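Local structure of putative cytoplasmic protein (Enterobacter cloacae, 4HFK) at residues N26-V31 / I61-V66; D97-L102 / D137-V142; S114-A119 / H155-P160; H133-A138 / N162-P167. The protein is probably a type VI secretion amidase effector of the Tae4 family, a papain-like (clan CA) enzyme expected to cut peptidoglycan peptides. All blocks are in the same frame, centred on the assembly; numbering follows the deposited sequence.

The four contacts join helix to helix, helix to sheet, loops to one another and neighbouring strands of the sheet. Contact 1 closes first along the chain, pairing helix 21-30 with helix 59-68. Contact 2 sets helix 95-106 on strand 140-145 and touches contact 1 through Met63 and Met98, their centres about 15 Å apart. Contacts 3 and 4, with centres about 13 Å apart, lie across the chain's centre from contact 1. The segments of contacts 2 and 3, and of 3 and 4, alternate along the chain; contacts 2 and 4 share Asp137 and Ala138 and reach the same four-stranded antiparallel sheet. Helical and sheet halves are thus tied into one compact domain.

Contact 1: residues N26-V31 / I61-V66; sequences NRFKEV and IRMSYV
Glu30 OE1 is gripped from opposite faces of its carboxylate plane: the phenol of Tyr65 donates to it from one, OH to OE1 2.6 Å, and Arg27 NE from the other. The arginine chain bends twice to come side-on to the carboxylate, and the salt bridge is completed by Arg27 NH2, 2.8 Å from Glu30 OE2. This grip on both oxygens should restrict the rotation of the carboxylate. The Tyr65 ring reaches over to helix 21-30 because its CG stands anti to the backbone N (chi1 175°). Val31 CG1 rides over one face of that ring, 4.0 Å from the centroid, while Arg27 O lies at its edge. Val31 and Arg62 run alongside in opposite senses, and Arg62 NE gives Val31 O a bent bond of 2.9 Å. Arg62 NH2 goes on to bind Val33 O. Phe28 meets Met63 CE at the edge of its ring, and Phe28 CB rests 3.9 Å from Val66 CG2. The axes of the short stretches 26-30 and 61-66 come within 8.8 Å, their directions 139° apart. Such a pair, with helix 59-68 touching the sheet at Val142, is consistent with the helical half of a papain-like fold.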
loop_
_atom_site.group_PDB
_atom_site.type_symbol
_atom_site.label_atom_id
_atom_site.label_comp_id
_atom_site.label_asym_id
_atom_site.label_seq_id
_atom_site.Cartn_x
_atom_site.Cartn_y
_atom_site.Cartn_z
ATOM N N ASN A 26 -9.791 38.710 -13.419
ATOM C CA ASN A 26 -8.401 39.164 -13.341
ATOM C C ASN A 26 -7.612 38.472 -12.227
ATOM O O ASN A 26 -6.440 38.150 -12.399
ATOM C CB ASN A 26 -8.332 40.693 -13.172
ATOM C CG ASN A 26 -8.790 41.441 -14.422
ATOM O OD1 ASN A 26 -8.556 40.994 -15.546
ATOM N ND2 ASN A 26 -9.448 42.578 -14.228
ATOM N N ARG A 27 -8.251 38.259 -11.083
ATOM C CA ARG A 27 -7.593 37.563 -9.983
ATOM C C ARG A 27 -7.327 36.114 -10.373
ATOM O O ARG A 27 -6.263 35.570 -10.082
ATOM C CB ARG A 27 -8.442 37.623 -8.704
ATOM C CG ARG A 27 -8.666 39.032 -8.123
ATOM C CD ARG A 27 -7.378 39.719 -7.638
ATOM N NE ARG A 27 -6.551 40.207 -8.744
ATOM C CZ ARG A 27 -6.858 41.256 -9.511
ATOM N NH1 ARG A 27 -7.973 41.947 -9.289
ATOM N NH2 ARG A 27 -6.051 41.614 -10.504
ATOM N N PHE A 28 -8.288 35.492 -11.051
ATOM C CA PHE A 28 -8.106 34.100 -11.441
ATOM C C PHE A 28 -6.929 33.953 -12.396
ATOM O O PHE A 28 -6.144 32.998 -12.280
ATOM C CB PHE A 28 -9.374 33.506 -12.056
ATOM C CG PHE A 28 -9.305 32.016 -12.227
ATOM C CD1 PHE A 28 -9.893 31.173 -11.295
ATOM C CD2 PHE A 28 -8.621 31.458 -13.301
ATOM C CE1 PHE A 28 -9.820 29.791 -11.440
ATOM C CE2 PHE A 28 -8.539 30.078 -13.460
ATOM C CZ PHE A 28 -9.144 29.240 -12.527
ATOM N N LYS A 29 -6.802 34.900 -13.328
ATOM C CA LYS A 29 -5.701 34.896 -14.293
ATOM C C LYS A 29 -4.365 34.798 -13.580
ATOM O O LYS A 29 -3.449 34.108 -14.037
ATOM C CB LYS A 29 -5.698 36.184 -15.141
ATOM C CG LYS A 29 -6.617 36.174 -16.356
ATOM C CD LYS A 29 -6.447 37.457 -17.186
ATOM C CE LYS A 29 -5.077 37.511 -17.857
ATOM N NZ LYS A 29 -4.899 38.725 -18.713
ATOM N N GLU A 30 -4.254 35.503 -12.460
ATOM C CA GLU A 30 -2.995 35.566 -11.724
ATOM C C GLU A 30 -2.606 34.215 -11.146
ATOM O O GLU A 30 -1.424 33.957 -10.918
ATOM C CB GLU A 30 -3.075 36.624 -10.619
ATOM C CG GLU A 30 -3.072 38.058 -11.160
ATOM C CD GLU A 30 -3.646 39.057 -10.181
ATOM O OE1 GLU A 30 -4.193 38.628 -9.137
ATOM O OE2 GLU A 30 -3.564 40.275 -10.465
ATOM N N VAL A 31 -3.593 33.348 -10.919
ATOM C CA VAL A 31 -3.300 32.015 -10.383
ATOM C C VAL A 31 -3.612 30.897 -11.380
ATOM O O VAL A 31 -3.621 29.722 -11.014
ATOM C CB VAL A 31 -4.041 31.750 -9.053
ATOM C CG1 VAL A 31 -3.412 32.545 -7.923
ATOM C CG2 VAL A 31 -5.518 32.096 -9.193
ATOM N N ILE A 61 -7.649 26.045 -4.195
ATOM C CA ILE A 61 -6.696 27.077 -3.788
ATOM C C ILE A 61 -6.849 28.347 -4.648
ATOM O O ILE A 61 -6.864 29.468 -4.123
ATOM C CB ILE A 61 -5.245 26.547 -3.821
ATOM C CG1 ILE A 61 -5.097 25.367 -2.852
ATOM C CG2 ILE A 61 -4.270 27.636 -3.427
ATOM C CD1 ILE A 61 -3.746 24.652 -2.923
ATOM N N ARG A 62 -6.989 28.166 -5.960
ATOM C CA ARG A 62 -7.187 29.295 -6.872
ATOM C C ARG A 62 -8.439 30.067 -6.522
ATOM O O ARG A 62 -8.423 31.300 -6.452
ATOM C CB ARG A 62 -7.301 28.805 -8.316
ATOM C CG ARG A 62 -6.033 28.168 -8.877
ATOM C CD ARG A 62 -6.195 27.928 -10.380
ATOM N NE ARG A 62 -5.048 27.234 -10.960
ATOM C CZ ARG A 62 -5.014 25.925 -11.184
ATOM N NH1 ARG A 62 -6.067 25.174 -10.879
ATOM N NH2 ARG A 62 -3.932 25.365 -11.718
ATOM N N MET A 63 -9.534 29.349 -6.288
ATOM C CA MET A 63 -10.795 30.034 -6.029
ATOM C C MET A 63 -10.763 30.715 -4.663
ATOM O O MET A 63 -11.441 31.720 -4.459
ATOM C CB MET A 63 -11.993 29.080 -6.150
ATOM C CG MET A 63 -13.349 29.790 -6.244
ATOM S SD MET A 63 -13.503 30.964 -7.623
ATOM C CE MET A 63 -13.019 29.886 -8.974
ATOM N N SER A 64 -9.967 30.170 -3.740
ATOM C CA SER A 64 -9.772 30.785 -2.429
ATOM C C SER A 64 -9.078 32.128 -2.615
ATOM O O SER A 64 -9.434 33.112 -1.971
ATOM C CB SER A 64 -8.900 29.905 -1.532
ATOM O OG SER A 64 -9.576 28.727 -1.144
ATOM N N TYR A 65 -8.080 32.151 -3.496
ATOM C CA TYR A 65 -7.381 33.388 -3.836
ATOM C C TYR A 65 -8.335 34.417 -4.434
ATOM O O TYR A 65 -8.308 35.597 -4.057
ATOM C CB TYR A 65 -6.258 33.115 -4.841
ATOM C CG TYR A 65 -5.570 34.372 -5.329
ATOM C CD1 TYR A 65 -4.694 35.070 -4.512
ATOM C CD2 TYR A 65 -5.795 34.851 -6.605
ATOM C CE1 TYR A 65 -4.062 36.224 -4.960
ATOM C CE2 TYR A 65 -5.173 35.992 -7.067
ATOM C CZ TYR A 65 -4.308 36.676 -6.241
ATOM O OH TYR A 65 -3.691 37.814 -6.707
ATOM N N VAL A 66 -9.166 33.972 -5.375
ATOM C CA VAL A 66 -10.101 34.874 -6.048
ATOM C C VAL A 66 -11.050 35.504 -5.036
ATOM O O VAL A 66 -11.244 36.728 -5.014
ATOM C CB VAL A 66 -10.936 34.138 -7.114
ATOM C CG1 VAL A 66 -12.050 35.050 -7.644
ATOM C CG2 VAL A 66 -10.043 33.653 -8.257
#

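Contact 2: residues D97-L102 / D137-V142; sequences DMIAFL and DATGHV
With CG1 turned beside its backbone N (chi1 -69°) and CD1 extended beyond, Ile99 reaches off helix 95-106 and lays CG1 against Val142 CG2 at 3.7 Å. Val142 meets it with CG1 anti to the backbone N (chi1 179°), a torsion that spreads its two methyls between different helix residues. Its CG1 lies 3.8 Å from Leu102 CD1, the two side chains passing in antiparallel fashion. Met98 adds a looser touch, its CG 4.2 Å from Val142 CG2. No hydrogen bond spans the two segments. Helix 95-106 thereby covers one face of the four-stranded antiparallel sheet; the axis of its segment 97-102 comes within 9.2 Å of that of strand residues 140-142, inclined at 58°. The neighbouring strand 126-133 carries the same apolar layer onward, with Ile129 touching Ile99, Leu102 and Val142. His141 points away from the helix, packs on Cys59 and bonds Asp152 through NE2. A histidine on a strand beside a helix-borne cysteine is consistent with the active-site pair of papain-like enzymes. Near Thr139 and Gly140, Ile99 CD1 lies 3.9 Å from Thr139 OG1 and 4.4 Å from the backbone N of Gly140.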
loop_
_atom_site.group_PDB
_atom_site.type_symbol
_atom_site.label_atom_id
_atom_site.label_comp_id
_atom_site.label_asym_id
_atom_site.label_seq_id
_atom_site.Cartn_x
_atom_site.Cartn_y
_atom_site.Cartn_z
ATOM N N ASP A 97 -14.919 21.211 0.018
ATOM C CA ASP A 97 -15.161 22.319 0.938
ATOM C C ASP A 97 -15.488 23.597 0.170
ATOM O O ASP A 97 -16.358 24.372 0.576
ATOM C CB ASP A 97 -13.930 22.567 1.811
ATOM C CG ASP A 97 -13.725 21.492 2.856
ATOM O OD1 ASP A 97 -14.617 20.639 3.013
ATOM O OD2 ASP A 97 -12.671 21.509 3.531
ATOM N N MET A 98 -14.777 23.838 -0.928
ATOM C CA MET A 98 -15.040 25.049 -1.716
ATOM C C MET A 98 -16.446 24.976 -2.326
ATOM O O MET A 98 -17.183 25.965 -2.350
ATOM C CB MET A 98 -13.982 25.240 -2.811
ATOM C CG MET A 98 -14.256 26.414 -3.762
ATOM S SD MET A 98 -14.373 28.034 -2.957
ATOM C CE MET A 98 -12.777 28.162 -2.153
ATOM N N ILE A 99 -16.817 23.789 -2.800
ATOM C CA ILE A 99 -18.153 23.569 -3.351
ATOM C C ILE A 99 -19.228 23.857 -2.289
ATOM O O ILE A 99 -20.219 24.519 -2.574
ATOM C CB ILE A 99 -18.297 22.124 -3.902
ATOM C CG1 ILE A 99 -17.425 21.962 -5.154
ATOM C CG2 ILE A 99 -19.760 21.795 -4.226
ATOM C CD1 ILE A 99 -17.306 20.547 -5.668
ATOM N N ALA A 100 -19.013 23.380 -1.065
ATOM C CA ALA A 100 -19.975 23.589 0.021
ATOM C C ALA A 100 -20.003 25.041 0.483
ATOM O O ALA A 100 -21.051 25.546 0.882
ATOM C CB ALA A 100 -19.664 22.681 1.194
ATOM N N PHE A 101 -18.846 25.699 0.437
ATOM C CA PHE A 101 -18.702 27.074 0.917
ATOM C C PHE A 101 -19.447 28.086 0.052
ATOM O O PHE A 101 -20.056 29.023 0.568
ATOM C CB PHE A 101 -17.222 27.449 0.950
ATOM C CG PHE A 101 -16.955 28.864 1.374
ATOM C CD1 PHE A 101 -17.308 29.304 2.647
ATOM C CD2 PHE A 101 -16.307 29.751 0.514
ATOM C CE1 PHE A 101 -17.043 30.610 3.045
ATOM C CE2 PHE A 101 -16.033 31.056 0.908
ATOM C CZ PHE A 101 -16.400 31.484 2.173
ATOM N N LEU A 102 -19.386 27.903 -1.263
ATOM C CA LEU A 102 -19.892 28.918 -2.186
ATOM C C LEU A 102 -21.353 29.355 -1.944
ATOM O O LEU A 102 -21.627 30.550 -1.908
ATOM C CB LEU A 102 -19.628 28.523 -3.648
ATOM C CG LEU A 102 -18.181 28.695 -4.123
ATOM C CD1 LEU A 102 -17.953 27.987 -5.439
ATOM C CD2 LEU A 102 -17.836 30.180 -4.256
ATOM N N ASP A 137 -9.894 11.806 -7.063
ATOM C CA ASP A 137 -9.379 12.798 -6.123
ATOM C C ASP A 137 -10.266 14.034 -5.984
ATOM O O ASP A 137 -9.934 14.953 -5.229
ATOM C CB ASP A 137 -7.967 13.249 -6.532
ATOM C CG ASP A 137 -7.962 14.053 -7.821
ATOM O OD1 ASP A 137 -8.570 13.595 -8.813
ATOM O OD2 ASP A 137 -7.353 15.146 -7.845
ATOM N N ALA A 138 -11.380 14.073 -6.716
ATOM C CA ALA A 138 -12.186 15.294 -6.778
ATOM C C ALA A 138 -13.626 15.042 -7.217
ATOM O O ALA A 138 -13.865 14.417 -8.253
ATOM C CB ALA A 138 -11.511 16.322 -7.709
ATOM N N THR A 139 -14.580 15.535 -6.430
ATOM C CA THR A 139 -15.999 15.396 -6.768
ATOM C C THR A 139 -16.424 16.386 -7.847
ATOM O O THR A 139 -17.515 16.271 -8.418
ATOM C CB THR A 139 -16.910 15.617 -5.538
ATOM O OG1 THR A 139 -16.532 16.829 -4.868
ATOM C CG2 THR A 139 -16.800 14.446 -4.568
ATOM N N GLY A 140 -15.578 17.378 -8.106
ATOM C CA GLY A 140 -15.861 18.327 -9.172
ATOM C C GLY A 140 -14.789 19.367 -9.438
ATOM O O GLY A 140 -13.674 19.270 -8.921
ATOM N N HIS A 141 -15.138 20.363 -10.253
ATOM C CA HIS A 141 -14.225 21.439 -10.621
ATOM C C HIS A 141 -14.931 22.783 -10.460
ATOM O O HIS A 141 -16.083 22.949 -10.892
ATOM C CB HIS A 141 -13.752 21.274 -12.075
ATOM C CG HIS A 141 -12.768 22.321 -12.512
ATOM N ND1 HIS A 141 -11.454 22.319 -12.107
ATOM C CD2 HIS A 141 -12.920 23.404 -13.312
ATOM C CE1 HIS A 141 -10.827 23.356 -12.645
ATOM N NE2 HIS A 141 -11.694 24.028 -13.377
ATOM N N VAL A 142 -14.241 23.735 -9.838
ATOM C CA VAL A 142 -14.800 25.058 -9.580
ATOM C C VAL A 142 -14.009 26.113 -10.344
ATOM O O VAL A 142 -12.789 26.210 -10.189
ATOM C CB VAL A 142 -14.747 25.411 -8.079
ATOM C CG1 VAL A 142 -15.305 26.804 -7.858
ATOM C CG2 VAL A 142 -15.539 24.392 -7.264
#

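Contact 3: residues S114-A119 / H155-P160; sequences SSPTPA and HFLGSP
Leu157 N donates to Pro116 O in a nearly straight bond of 3.0 Å with an N-H...O angle of 170°, and this one polar link joins two irregular segments. Beside it the Phe156 ring takes a proline on one face: Pro118 CG sits 4.0 Å from the centroid and only 12° off the normal, a CH-pi contact. Phe156 CG lies beside its backbone N and opposite the carbonyl carbon (chi1 -64°), which sets the ring against Pro118. The backbone between the two prolines bends round the same ring, bringing Thr117 C to 3.3 Å from Phe156 CD1, while Pro116 O lies at the ring edge. Leu157 points toward segment 114-119, its CD1 3.7 Å from Ser115 CB. Pro116 O is thus close to both Phe156 CB (3.5 Å) and Leu157 CG (3.5 Å).

A second shell sets both backbones. Residues 156-159 form a type II turn, closed by Ser159 N bonding Phe156 O at 3.1 Å, with Gly158 taking the positive phi of its third position. Opposite, Thr117 OG1 accepts from Ala119 N at 3.1 Å, an ST turn that shapes the chain around Pro118. Farther out, Asn162 ND2 bonds Phe156 O, and the Phe156 ring meets Phe130 and Trp145 edge-to-face. Pro116 rests on Pro167 and Ala170 of strand 166-174. A type II turn and an ST turn are thereby packed together through a proline-aromatic CH-pi contact, beside edge strand 111-114 of the antiparallel sheet.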
loop_
_atom_site.group_PDB
_atom_site.type_symbol
_atom_site.label_atom_id
_atom_site.label_comp_id
_atom_site.label_asym_id
_atom_site.label_seq_id
_atom_site.Cartn_x
_atom_site.Cartn_y
_atom_site.Cartn_z
ATOM N N SER A 114 -28.781 19.267 -14.751
ATOM C CA SER A 114 -28.201 17.967 -15.070
ATOM C C SER A 114 -27.728 17.966 -16.516
ATOM O O SER A 114 -28.118 18.841 -17.289
ATOM C CB SER A 114 -29.243 16.871 -14.881
ATOM O OG SER A 114 -29.540 16.708 -13.511
ATOM N N SER A 115 -26.904 16.985 -16.880
ATOM C CA SER A 115 -26.338 16.893 -18.231
ATOM C C SER A 115 -25.873 18.253 -18.748
ATOM O O SER A 115 -26.409 18.747 -19.740
ATOM C CB SER A 115 -27.374 16.323 -19.206
ATOM O OG SER A 115 -27.856 15.062 -18.776
ATOM N N PRO A 116 -24.883 18.865 -18.076
ATOM C CA PRO A 116 -24.554 20.262 -18.379
ATOM C C PRO A 116 -23.864 20.458 -19.722
ATOM O O PRO A 116 -22.915 19.742 -20.048
ATOM C CB PRO A 116 -23.593 20.654 -17.247
ATOM C CG PRO A 116 -22.960 19.361 -16.823
ATOM C CD PRO A 116 -24.023 18.300 -17.016
ATOM N N THR A 117 -24.352 21.433 -20.485
ATOM C CA THR A 117 -23.693 21.898 -21.698
ATOM C C THR A 117 -23.655 23.420 -21.603
ATOM O O THR A 117 -24.252 23.991 -20.692
ATOM C CB THR A 117 -24.463 21.473 -22.979
ATOM O OG1 THR A 117 -25.658 22.244 -23.097
ATOM C CG2 THR A 117 -24.821 20.007 -22.937
ATOM N N PRO A 118 -22.944 24.090 -22.526
ATOM C CA PRO A 118 -23.002 25.551 -22.427
ATOM C C PRO A 118 -24.384 26.139 -22.735
ATOM O O PRO A 118 -24.595 27.324 -22.468
ATOM C CB PRO A 118 -22.002 26.008 -23.488
ATOM C CG PRO A 118 -21.016 24.856 -23.610
ATOM C CD PRO A 118 -21.876 23.631 -23.441
ATOM N N ALA A 119 -25.299 25.342 -23.286
ATOM C CA ALA A 119 -26.616 25.846 -23.688
ATOM C C ALA A 119 -27.293 26.573 -22.539
ATOM O O ALA A 119 -27.881 27.639 -22.714
ATOM C CB ALA A 119 -27.504 24.715 -24.164
ATOM N N HIS A 155 -15.702 21.793 -17.859
ATOM C CA HIS A 155 -15.978 20.364 -17.762
ATOM C C HIS A 155 -17.467 20.083 -17.965
ATOM O O HIS A 155 -18.122 19.438 -17.136
ATOM C CB HIS A 155 -15.443 19.787 -16.440
ATOM C CG HIS A 155 -13.955 19.888 -16.315
ATOM N ND1 HIS A 155 -13.092 19.039 -16.973
ATOM C CD2 HIS A 155 -13.171 20.779 -15.653
ATOM C CE1 HIS A 155 -11.842 19.379 -16.704
ATOM N NE2 HIS A 155 -11.866 20.436 -15.903
ATOM N N PHE A 156 -17.989 20.594 -19.079
ATOM C CA PHE A 156 -19.315 20.231 -19.544
ATOM C C PHE A 156 -19.215 18.826 -20.112
ATOM O O PHE A 156 -18.113 18.270 -20.212
ATOM C CB PHE A 156 -19.773 21.178 -20.658
ATOM C CG PHE A 156 -19.932 22.614 -20.221
ATOM C CD1 PHE A 156 -21.094 23.032 -19.569
ATOM C CD2 PHE A 156 -18.933 23.549 -20.484
ATOM C CE1 PHE A 156 -21.252 24.362 -19.169
ATOM C CE2 PHE A 156 -19.082 24.875 -20.088
ATOM C CZ PHE A 156 -20.238 25.282 -19.429
ATOM N N LEU A 157 -20.358 18.253 -20.482
ATOM C CA LEU A 157 -20.362 16.998 -21.230
ATOM C C LEU A 157 -19.461 17.172 -22.445
ATOM O O LEU A 157 -19.479 18.218 -23.093
ATOM C CB LEU A 157 -21.782 16.632 -21.686
ATOM C CG LEU A 157 -22.785 16.264 -20.589
ATOM C CD1 LEU A 157 -24.193 16.096 -21.169
ATOM C CD2 LEU A 157 -22.350 14.992 -19.859
ATOM N N GLY A 158 -18.643 16.166 -22.726
ATOM C CA GLY A 158 -17.791 16.197 -23.899
ATOM C C GLY A 158 -16.624 17.177 -23.902
ATOM O O GLY A 158 -15.941 17.297 -24.930
ATOM N N SER A 159 -16.382 17.877 -22.791
ATOM C CA SER A 159 -15.233 18.790 -22.723
ATOM C C SER A 159 -13.931 17.995 -22.850
ATOM O O SER A 159 -13.780 16.936 -22.229
ATOM C CB SER A 159 -15.220 19.628 -21.431
ATOM O OG SER A 159 -16.202 20.656 -21.436
ATOM N N PRO A 160 -12.984 18.509 -23.650
ATOM C CA PRO A 160 -11.762 17.768 -24.007
ATOM C C PRO A 160 -10.820 17.509 -22.836
ATOM O O PRO A 160 -9.993 16.608 -22.924
ATOM C CB PRO A 160 -11.078 18.684 -25.036
ATOM C CG PRO A 160 -11.620 20.054 -24.761
ATOM C CD PRO A 160 -13.047 19.828 -24.310
#

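Contact 4: residues H133-A138 / N162-P167; sequences HGWLDA and NGSFIP
Trp135 and Phe165 lie face to face, the six-membered ring of the indole and the phenyl ring 4.2 Å apart at their centroids and inclined at 25°. The overlap is partial: Phe165 CB, rather than its ring, sits over the five-membered ring, 3.4 Å from that centroid, in a tight CH-pi contact. Phe165 reaches this place with CG anti to its backbone N (chi1 -176°), carrying the phenyl over the benzo part of the indole. At its other end the indole turns NE1 toward Asn162 O, though the bond is long, 3.3 Å, and weak. The same carbonyl closes the type II' turn 162-165 by accepting from Phe165 N, while Asn162 OD1 bonds His155 ND1.

Next along, the segments join as antiparallel strands of the sheet. His133 and Ile166 form a hydrogen-bonded pair, Ile166 N to His133 O being 2.8 Å and His133 N to Ile166 O 3.1 Å. Their side chains lie side by side on the same face of the sheet, with Ile166 CB over the imidazole. Beyond the pair, Ser164 OG donates to Gly134 O at 2.7 Å, from 47° above the carbonyl plane. The outer side of this loop meets another protein chain, probably a cognate immunity protein: Asp137 OD2 bonds Thr73 OG1 of that chain, and Trp135 packs on its Gly72.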
loop_
_atom_site.group_PDB
_atom_site.type_symbol
_atom_site.label_atom_id
_atom_site.label_comp_id
_atom_site.label_asym_id
_atom_site.label_seq_id
_atom_site.Cartn_x
_atom_site.Cartn_y
_atom_site.Cartn_z
ATOM N N HIS A 133 -18.828 12.116 -11.582
ATOM C CA HIS A 133 -18.059 10.981 -11.089
ATOM C C HIS A 133 -16.904 10.673 -12.048
ATOM O O HIS A 133 -16.964 11.023 -13.230
ATOM C CB HIS A 133 -18.981 9.766 -10.930
ATOM C CG HIS A 133 -19.569 9.284 -12.223
ATOM N ND1 HIS A 133 -20.789 9.707 -12.691
ATOM C CD2 HIS A 133 -19.079 8.418 -13.149
ATOM C CE1 HIS A 133 -21.040 9.115 -13.856
ATOM N NE2 HIS A 133 -20.021 8.333 -14.149
ATOM N N GLY A 134 -15.851 10.025 -11.552
ATOM C CA GLY A 134 -14.773 9.594 -12.433
ATOM C C GLY A 134 -13.387 10.104 -12.067
ATOM O O GLY A 134 -12.378 9.519 -12.476
ATOM N N TRP A 135 -13.337 11.201 -11.313
ATOM C CA TRP A 135 -12.088 11.674 -10.712
ATOM C C TRP A 135 -11.984 11.137 -9.288
ATOM O O TRP A 135 -12.754 11.542 -8.412
ATOM C CB TRP A 135 -12.085 13.204 -10.646
ATOM C CG TRP A 135 -11.714 13.864 -11.926
ATOM C CD1 TRP A 135 -11.075 13.295 -12.991
ATOM C CD2 TRP A 135 -11.957 15.229 -12.278
ATOM N NE1 TRP A 135 -10.905 14.228 -13.988
ATOM C CE2 TRP A 135 -11.432 15.424 -13.573
ATOM C CE3 TRP A 135 -12.571 16.309 -11.625
ATOM C CZ2 TRP A 135 -11.502 16.657 -14.230
ATOM C CZ3 TRP A 135 -12.633 17.530 -12.272
ATOM C CH2 TRP A 135 -12.101 17.693 -13.567
ATOM N N LEU A 136 -11.034 10.247 -9.032
ATOM C CA LEU A 136 -10.907 9.686 -7.687
ATOM C C LEU A 136 -10.544 10.727 -6.633
ATOM O O LEU A 136 -10.843 10.544 -5.446
ATOM C CB LEU A 136 -9.868 8.576 -7.670
ATOM C CG LEU A 136 -10.219 7.449 -8.626
ATOM C CD1 LEU A 136 -8.970 6.675 -8.936
ATOM C CD2 LEU A 136 -11.294 6.550 -8.022
ATOM N N ASP A 137 -9.894 11.806 -7.063
ATOM C CA ASP A 137 -9.379 12.798 -6.123
ATOM C C ASP A 137 -10.266 14.034 -5.984
ATOM O O ASP A 137 -9.934 14.953 -5.229
ATOM C CB ASP A 137 -7.967 13.249 -6.532
ATOM C CG ASP A 137 -7.962 14.053 -7.821
ATOM O OD1 ASP A 137 -8.570 13.595 -8.813
ATOM O OD2 ASP A 137 -7.353 15.146 -7.845
ATOM N N ALA A 138 -11.380 14.073 -6.716
ATOM C CA ALA A 138 -12.186 15.294 -6.778
ATOM C C ALA A 138 -13.626 15.042 -7.217
ATOM O O ALA A 138 -13.865 14.417 -8.253
ATOM C CB ALA A 138 -11.511 16.322 -7.709
ATOM N N ASN A 162 -11.813 16.571 -19.842
ATOM C CA ASN A 162 -12.528 15.793 -18.824
ATOM C C ASN A 162 -11.741 14.585 -18.314
ATOM O O ASN A 162 -11.799 14.243 -17.131
ATOM C CB ASN A 162 -13.897 15.337 -19.344
ATOM C CG ASN A 162 -14.956 16.412 -19.214
ATOM O OD1 ASN A 162 -14.723 17.454 -18.592
ATOM N ND2 ASN A 162 -16.139 16.160 -19.787
ATOM N N GLY A 163 -11.020 13.930 -19.214
ATOM C CA GLY A 163 -10.324 12.707 -18.856
ATOM C C GLY A 163 -11.340 11.672 -18.422
ATOM O O GLY A 163 -12.274 11.373 -19.169
ATOM N N SER A 164 -11.194 11.148 -17.209
ATOM C CA SER A 164 -12.137 10.137 -16.730
ATOM C C SER A 164 -13.374 10.740 -16.060
ATOM O O SER A 164 -14.286 10.011 -15.672
ATOM C CB SER A 164 -11.446 9.144 -15.789
ATOM O OG SER A 164 -10.843 9.820 -14.697
ATOM N N PHE A 165 -13.413 12.065 -15.945
ATOM C CA PHE A 165 -14.536 12.752 -15.298
ATOM C C PHE A 165 -15.762 12.762 -16.194
ATOM O O PHE A 165 -15.672 13.074 -17.382
ATOM C CB PHE A 165 -14.149 14.201 -14.992
ATOM C CG PHE A 165 -15.203 14.994 -14.239
ATOM C CD1 PHE A 165 -15.449 14.752 -12.891
ATOM C CD2 PHE A 165 -15.888 16.036 -14.864
ATOM C CE1 PHE A 165 -16.387 15.505 -12.180
ATOM C CE2 PHE A 165 -16.830 16.799 -14.167
ATOM C CZ PHE A 165 -17.085 16.529 -12.823
ATOM N N ILE A 166 -16.913 12.446 -15.612
ATOM C CA ILE A 166 -18.176 12.584 -16.318
ATOM C C ILE A 166 -19.113 13.495 -15.525
ATOM O O ILE A 166 -19.606 13.114 -14.460
ATOM C CB ILE A 166 -18.830 11.221 -16.549
ATOM C CG1 ILE A 166 -17.929 10.349 -17.434
ATOM C CG2 ILE A 166 -20.204 11.390 -17.185
ATOM C CD1 ILE A 166 -18.589 9.065 -17.898
ATOM N N PRO A 167 -19.356 14.709 -16.044
ATOM C CA PRO A 167 -20.198 15.684 -15.340
ATOM C C PRO A 167 -21.643 15.231 -15.274
ATOM O O PRO A 167 -22.183 14.763 -16.279
ATOM C CB PRO A 167 -20.100 16.941 -16.212
ATOM C CG PRO A 167 -19.671 16.471 -17.555
ATOM C CD PRO A 167 -18.823 15.239 -17.314
#